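Local coordinates for paenibacillus xanthan lyase (Paenibacillus, PDB 6F2P), which cleaves the polysaccharide xanthan as a lyase, probably by the beta-elimination chemistry of polysaccharide lyase family 8, at residues Thr8-Tyr13 with Leu140-Leu145. Numbering follows the deposited sequence.
Sequences TLREKY and LMYTEL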
loop_
_atom_site.group_PDB
_atom_site.type_symbol
_atom_site.label_atom_id
_atom_site.label_comp_id
_atom_site.label_asym_id
_atom_site.label_seq_id
_atom_site.Cartn_x
_atom_site.Cartn_y
_atom_site.Cartn_z
ATOM N N THR A 8 -23.626 31.801 24.364
ATOM C CA THR A 8 -24.260 31.081 23.268
ATOM C C THR A 8 -23.586 29.740 23.029
ATOM O O THR A 8 -24.257 28.714 22.854
ATOM C CB THR A 8 -24.224 31.899 21.973
ATOM O OG1 THR A 8 -25.005 33.082 22.143
ATOM C CG2 THR A 8 -24.815 31.102 20.843
ATOM N N LEU A 9 -22.256 29.760 23.027
ATOM C CA LEU A 9 -21.469 28.552 22.838
ATOM C C LEU A 9 -21.693 27.599 24.003
ATOM O O LEU A 9 -21.976 26.419 23.793
ATOM C CB LEU A 9 -19.981 28.881 22.700
ATOM C CG LEU A 9 -19.572 29.625 21.431
ATOM C CD1 LEU A 9 -18.068 29.872 21.416
ATOM C CD2 LEU A 9 -20.006 28.841 20.207
ATOM N N ARG A 10 -21.587 28.122 25.224
ATOM C CA ARG A 10 -21.786 27.322 26.430
ATOM C C ARG A 10 -23.136 26.608 26.411
ATOM O O ARG A 10 -23.239 25.447 26.810
ATOM C CB ARG A 10 -21.651 28.171 27.697
ATOM C CG ARG A 10 -21.697 27.345 28.984
ATOM C CD ARG A 10 -21.836 28.199 30.248
ATOM N NE ARG A 10 -23.062 28.996 30.224
ATOM C CZ ARG A 10 -23.092 30.320 30.081
ATOM N NH1 ARG A 10 -24.254 30.958 30.054
ATOM N NH2 ARG A 10 -21.964 31.006 29.968
ATOM N N GLU A 11 -24.160 27.290 25.912
ATOM C CA GLU A 11 -25.497 26.707 25.862
ATOM C C GLU A 11 -25.572 25.634 24.801
ATOM O O GLU A 11 -26.257 24.620 24.964
ATOM C CB GLU A 11 -26.543 27.784 25.610
ATOM C CG GLU A 11 -26.778 28.674 26.817
ATOM C CD GLU A 11 -27.526 29.945 26.478
ATOM O OE1 GLU A 11 -27.909 30.128 25.301
ATOM O OE2 GLU A 11 -27.731 30.765 27.395
ATOM N N LYS A 12 -24.857 25.864 23.706
ATOM C CA LYS A 12 -24.763 24.884 22.637
ATOM C C LYS A 12 -24.091 23.609 23.154
ATOM O O LYS A 12 -24.542 22.500 22.869
ATOM C CB LYS A 12 -23.965 25.470 21.488
ATOM C CG LYS A 12 -24.084 24.715 20.192
ATOM C CD LYS A 12 -22.982 25.183 19.276
ATOM C CE LYS A 12 -23.232 24.798 17.842
ATOM N NZ LYS A 12 -22.392 25.674 16.971
ATOM N N TYR A 13 -23.029 23.780 23.940
ATOM C CA TYR A 13 -22.251 22.660 24.469
ATOM C C TYR A 13 -23.053 21.873 25.479
ATOM O O TYR A 13 -23.077 20.640 25.445
ATOM C CB TYR A 13 -20.968 23.159 25.141
ATOM C CG TYR A 13 -20.005 22.049 25.503
ATOM C CD1 TYR A 13 -19.494 21.214 24.523
ATOM C CD2 TYR A 13 -19.592 21.847 26.815
ATOM C CE1 TYR A 13 -18.610 20.198 24.830
ATOM C CE2 TYR A 13 -18.701 20.830 27.136
ATOM C CZ TYR A 13 -18.216 20.004 26.134
ATOM O OH TYR A 13 -17.331 18.981 26.417
ATOM N N LEU A 140 -22.711 22.133 32.788
ATOM C CA LEU A 140 -24.064 21.833 33.230
ATOM C C LEU A 140 -24.505 22.715 34.398
ATOM O O LEU A 140 -25.652 23.147 34.458
ATOM C CB LEU A 140 -24.163 20.363 33.641
ATOM C CG LEU A 140 -23.862 19.328 32.561
ATOM C CD1 LEU A 140 -23.843 17.935 33.155
ATOM C CD2 LEU A 140 -24.883 19.417 31.431
ATOM N N MET A 141 -23.587 22.976 35.322
ATOM C CA MET A 141 -23.934 23.564 36.608
ATOM C C MET A 141 -23.688 25.073 36.663
ATOM O O MET A 141 -23.878 25.709 37.710
ATOM C CB MET A 141 -23.125 22.878 37.706
ATOM C CG MET A 141 -23.346 21.379 37.811
ATOM S SD MET A 141 -24.992 20.955 38.410
ATOM C CE MET A 141 -24.974 21.801 39.996
ATOM N N TYR A 142 -23.275 25.632 35.530
ATOM C CA TYR A 142 -22.835 27.022 35.420
ATOM C C TYR A 142 -23.713 28.053 36.143
ATOM O O TYR A 142 -23.231 28.837 36.965
ATOM C CB TYR A 142 -22.729 27.388 33.941
ATOM C CG TYR A 142 -21.821 28.555 33.660
ATOM C CD1 TYR A 142 -20.448 28.381 33.573
ATOM C CD2 TYR A 142 -22.334 29.830 33.464
ATOM C CE1 TYR A 142 -19.604 29.450 33.306
ATOM C CE2 TYR A 142 -21.498 30.908 33.196
ATOM C CZ TYR A 142 -20.134 30.712 33.121
ATOM O OH TYR A 142 -19.299 31.777 32.854
ATOM N N THR A 143 -25.002 28.045 35.826
ATOM C CA THR A 143 -25.944 29.001 36.392
ATOM C C THR A 143 -26.168 28.822 37.900
ATOM O O THR A 143 -26.734 29.699 38.563
ATOM C CB THR A 143 -27.296 28.896 35.685
ATOM O OG1 THR A 143 -27.798 27.564 35.830
ATOM C CG2 THR A 143 -27.139 29.201 34.214
ATOM N N GLU A 144 -25.730 27.686 38.436
ATOM C CA GLU A 144 -25.898 27.400 39.850
ATOM C C GLU A 144 -24.626 27.692 40.620
ATOM O O GLU A 144 -24.553 27.441 41.823
ATOM C CB GLU A 144 -26.284 25.936 40.047
ATOM C CG GLU A 144 -27.505 25.518 39.248
ATOM C CD GLU A 144 -28.788 26.077 39.822
ATOM O OE1 GLU A 144 -28.788 26.505 41.001
ATOM O OE2 GLU A 144 -29.801 26.087 39.093
ATOM N N LEU A 145 -23.621 28.214 39.924
ATOM C CA LEU A 145 -22.313 28.457 40.525
ATOM C C LEU A 145 -22.035 29.943 40.709
ATOM O O LEU A 145 -22.557 30.769 39.975
ATOM C CB LEU A 145 -21.222 27.839 39.654
ATOM C CG LEU A 145 -21.271 26.321 39.469
ATOM C CD1 LEU A 145 -20.251 25.896 38.424
ATOM C CD2 LEU A 145 -20.992 25.613 40.780
#
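R10 lays its guanidinium flat over one face of the Y142 ring, the two planes only 5° apart, and this one stack carries the whole contact between 8-13 and 140-145. The overlap is off-centre. R10 CD lies over the face toward the CG end, 3.6 Å from the centroid of the Y142 ring, a CH-pi contact; the guanidinium then runs out over the CD2-CE2 side, with R10 CZ 4.0 Å from that centroid and 34° off the ring normal. R10 NH2 lies above the CE2 edge, 3.3 Å from Y142 CE2, while NH1 points out past the rim. What lets the arginine lie down on the ring is the bend at chi3 (60°): up to CD the chain is extended and heads straight for the tyrosine, and there it turns to spread the flat group across the face. Helix 4-18 is the first of the N-terminal helical domain, probably an (alpha/alpha) toroid as in other family 8 lyases; the stack joins it to the 3-10 segment 142-144 that follows helix 123-141. Both polar ends are held from elsewhere: D7 makes a salt bridge to R10 NH2, which should help fix the rotation of the guanidinium, while Y142 OH hydrogen-bonds L184 O at the end of helix 168-184. K186 packs against both side chains, and I150 touches Y142 from helix 147-160.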